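Local atomic coordinates of glutamate--tRNA ligase (Elizabethkingia anophelis, PDB entry 6B1Z), a protein that catalyses the ATP-dependent attachment of glutamate to tRNA, as a class I aminoacyl-tRNA synthetase with a separate anticodon-binding region. Residues V380-S383 against D384-L388; V311-G315 against W316-D320. One frame throughout, in Å; residues are numbered along the deposited sequence.

Contact 1 (V380-S383 against D384-L388); sequences VEVS and DEKAL
Ser383 and Lys386 meet in a helix N-cap, a local contact at the start of helix 384-394 on the surface of the anticodon-binding region. Ser383 is the cap residue: its OG accepts the backbone N-H of Lys386 at 3.1 Å, in a fairly straight bond (161° at the hydrogen). With chi1 at 67°, OG lies between the residue's own N and carbonyl carbon, which brings it over the N-terminal end of the helix, facing the amide three residues on. The carbonyl of the same serine begins the helical ladder, Ala387 N donating to Ser383 O at 2.9 Å. OG also bonds a water at 2.6 Å, and that water donates to Glu385 OE1. A second water donates to both Val382 O and Asp384 OD1, bridging the loop to the first helical residue.

Next to this polar cap, Val382 lays its two methyls against the first turn. CG2 comes to 3.5 Å from Lys386 CB, the two side chains crossing at about a right angle, while CG1 meets Ala387 CB at 3.8 Å. The lysine chain runs on past the valine to donate from NZ to Met493 O. Helix 364-377 packs alongside: Leu375 touches Val382, Leu368 touches Ala387, and Lys372 forms a salt bridge with Asp384.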
# COMPACT_ATOMS: atom_id res chain seq x y z
N VAL A 380 26.63 16.80 6.58
CA VAL A 380 26.39 18.03 7.32
C VAL A 380 26.22 17.68 8.79
O VAL A 380 25.59 16.68 9.12
CB VAL A 380 25.16 18.79 6.78
CG1 VAL A 380 24.66 19.80 7.80
CG2 VAL A 380 25.50 19.49 5.47
N GLU A 381 26.80 18.51 9.66
CA GLU A 381 26.65 18.33 11.10
C GLU A 381 26.27 19.67 11.72
O GLU A 381 26.87 20.70 11.40
CB GLU A 381 27.94 17.81 11.73
N VAL A 382 25.28 19.66 12.61
CA VAL A 382 24.89 20.85 13.35
C VAL A 382 24.49 20.41 14.76
O VAL A 382 24.21 19.24 15.01
CB VAL A 382 23.75 21.61 12.63
CG1 VAL A 382 22.40 20.91 12.80
CG2 VAL A 382 23.69 23.06 13.06
N SER A 383 24.52 21.36 15.69
CA SER A 383 24.09 21.06 17.05
C SER A 383 22.62 20.69 17.07
O SER A 383 21.84 21.12 16.22
CB SER A 383 24.33 22.27 17.97
OG SER A 383 23.50 23.35 17.60
N ASP A 384 22.23 19.87 18.06
CA ASP A 384 20.82 19.54 18.20
C ASP A 384 19.98 20.79 18.46
O ASP A 384 18.84 20.90 17.99
CB ASP A 384 20.60 18.54 19.34
CG ASP A 384 21.21 17.17 19.06
OD1 ASP A 384 21.33 16.76 17.89
OD2 ASP A 384 21.57 16.48 20.05
N GLU A 385 20.52 21.75 19.22
CA GLU A 385 19.84 23.02 19.44
C GLU A 385 19.49 23.70 18.12
O GLU A 385 18.34 24.12 17.92
CB GLU A 385 20.72 23.94 20.29
CG GLU A 385 20.08 25.26 20.63
CD GLU A 385 20.98 26.14 21.46
OE1 GLU A 385 22.21 25.86 21.50
OE2 GLU A 385 20.48 27.08 22.10
N LYS A 386 20.47 23.82 17.22
CA LYS A 386 20.19 24.47 15.94
C LYS A 386 19.27 23.62 15.08
O LYS A 386 18.38 24.15 14.41
CB LYS A 386 21.49 24.79 15.21
CG LYS A 386 22.27 25.92 15.86
CD LYS A 386 23.55 26.22 15.09
CE LYS A 386 24.24 27.47 15.62
NZ LYS A 386 23.39 28.68 15.46
N ALA A 387 19.45 22.29 15.10
CA ALA A 387 18.60 21.42 14.29
C ALA A 387 17.14 21.57 14.68
O ALA A 387 16.26 21.63 13.81
CB ALA A 387 19.05 19.98 14.44
N LEU A 388 16.84 21.59 15.98
CA LEU A 388 15.45 21.73 16.41
C LEU A 388 14.87 23.07 15.97
O LEU A 388 13.70 23.15 15.57
CB LEU A 388 15.33 21.58 17.93
CG LEU A 388 15.55 20.18 18.49
CD1 LEU A 388 15.52 20.26 20.01
CD2 LEU A 388 14.51 19.20 18.03
O HOH W 1 21.81 17.71 15.20
O HOH W 2 24.11 25.38 19.14

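Contact 2 (V311-G315 against W316-D320); sequences VAMLG and WSPAD
Just after helix 304-312, Met313 brings its thioether end alongside both the indole of Trp316 and the ring of Pro318. Its SD stands 4.7 Å from the centroid of the tryptophan's six-membered ring and 49° off the ring normal, an oblique Met-aromatic contact. The bend at chi2 (-49°) turns the sulfur back toward the following loop although CB starts out away from it, and the terminal CE then lies 3.8 Å from Trp316 CZ3. Pro318 crosses the methionine at about a right angle, its CD 3.7 Å from Met313 SD. The same CD sits 4.0 Å above the indole plane; proline and sulfur thus share one side of the indole, CD over its centre and SD out toward the CE3-CZ3 border.

At the indole edge, Ala312 O lies in the ring plane and approaches Trp316 CB to 3.4 Å; Ala312 O also accepts a hydrogen bond from the Tyr34 hydroxyl. Ala312 CB makes a looser apolar contact with the ring. On the backbone side, a water donates to both Met313 O and Trp316 O, at 2.8 Å each, tying the two carbonyls across the turn. Trp316 is covered further by Met330 and by an edge-to-face contact with Phe334.

The chain kinks through an inverse gamma turn centred on Leu314, followed by Gly315 with a positive phi (108°). An inverse gamma turn after a helix and a Met-aromatic contact are thus combined within the class I catalytic region, where Trp316 touches both helix 26-41 and helix 327-333.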
# COMPACT_ATOMS: atom_id res chain seq x y z
N VAL A 311 -4.81 5.40 2.72
CA VAL A 311 -5.32 4.15 2.15
C VAL A 311 -6.76 3.92 2.56
O VAL A 311 -7.59 3.49 1.75
CB VAL A 311 -4.40 2.98 2.56
CG1 VAL A 311 -5.03 1.64 2.12
CG2 VAL A 311 -3.02 3.13 1.89
N ALA A 312 -7.09 4.21 3.82
CA ALA A 312 -8.45 4.01 4.31
C ALA A 312 -9.47 4.77 3.49
O ALA A 312 -10.59 4.29 3.27
CB ALA A 312 -8.55 4.44 5.78
N MET A 313 -9.12 5.97 3.04
CA MET A 313 -10.07 6.82 2.36
C MET A 313 -10.21 6.50 0.88
O MET A 313 -10.93 7.22 0.18
CB MET A 313 -9.68 8.29 2.57
CG MET A 313 -9.67 8.69 4.05
SD MET A 313 -11.18 8.19 4.94
CE MET A 313 -10.78 8.74 6.59
N LEU A 314 -9.56 5.45 0.39
CA LEU A 314 -9.75 4.97 -0.98
C LEU A 314 -11.03 4.14 -1.04
O LEU A 314 -11.03 2.91 -1.15
CB LEU A 314 -8.53 4.18 -1.46
CG LEU A 314 -7.24 4.99 -1.60
CD1 LEU A 314 -6.07 4.08 -1.92
CD2 LEU A 314 -7.39 6.07 -2.68
N GLY A 315 -12.16 4.84 -1.00
CA GLY A 315 -13.46 4.21 -1.14
C GLY A 315 -14.27 4.15 0.13
O GLY A 315 -15.37 3.60 0.12
N TRP A 316 -13.77 4.70 1.23
CA TRP A 316 -14.55 4.81 2.46
C TRP A 316 -14.54 6.27 2.86
O TRP A 316 -13.49 6.92 2.81
CB TRP A 316 -13.98 3.93 3.58
CG TRP A 316 -14.59 4.16 4.94
CD1 TRP A 316 -15.89 3.93 5.31
CD2 TRP A 316 -13.91 4.63 6.12
NE1 TRP A 316 -16.06 4.25 6.64
CE2 TRP A 316 -14.87 4.68 7.16
CE3 TRP A 316 -12.60 5.02 6.39
CZ2 TRP A 316 -14.54 5.10 8.45
CZ3 TRP A 316 -12.28 5.44 7.67
CH2 TRP A 316 -13.25 5.48 8.68
N SER A 317 -15.71 6.80 3.18
CA SER A 317 -15.83 8.17 3.67
C SER A 317 -16.62 8.12 4.96
O SER A 317 -17.84 7.83 4.93
CB SER A 317 -16.49 9.09 2.64
OG SER A 317 -17.45 8.39 1.86
N PRO A 318 -15.99 8.36 6.11
CA PRO A 318 -16.73 8.38 7.37
C PRO A 318 -17.85 9.41 7.32
O PRO A 318 -17.72 10.47 6.70
CB PRO A 318 -15.66 8.76 8.40
CG PRO A 318 -14.58 9.43 7.61
CD PRO A 318 -14.58 8.75 6.28
N ALA A 319 -18.96 9.08 7.98
CA ALA A 319 -20.16 9.91 7.90
C ALA A 319 -19.91 11.33 8.39
O ALA A 319 -20.62 12.25 7.98
CB ALA A 319 -21.30 9.26 8.68
N ASP A 320 -18.92 11.52 9.26
CA ASP A 320 -18.66 12.84 9.83
C ASP A 320 -17.82 13.73 8.92
O ASP A 320 -17.58 14.89 9.28
CB ASP A 320 -17.97 12.70 11.20
CG ASP A 320 -16.67 11.91 11.14
OD1 ASP A 320 -16.20 11.59 10.03
OD2 ASP A 320 -16.11 11.61 12.22
O HOH W 3 -12.99 8.98 1.02

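Contact 2 precedes contact 1 along the chain, and the two belong to different functional regions: 311-320 to the class I catalytic part, 380-388 to the anticodon-binding part. Their centres are 39 Å apart and their nearest atoms about 28 Å, so neither touches the other. Each joins a helix to a loop, but at contrasting ends: contact 1 is a solvent-facing helix start held by polar capping, contact 2 a largely buried helix exit packed round an indole. The bound magnesium ion is about 12 Å from the Trp316 side chain, too far for coordination; a formic acid molecule lies about 4 Å from the Lys386 side chain, probably from the crystallisation liquor.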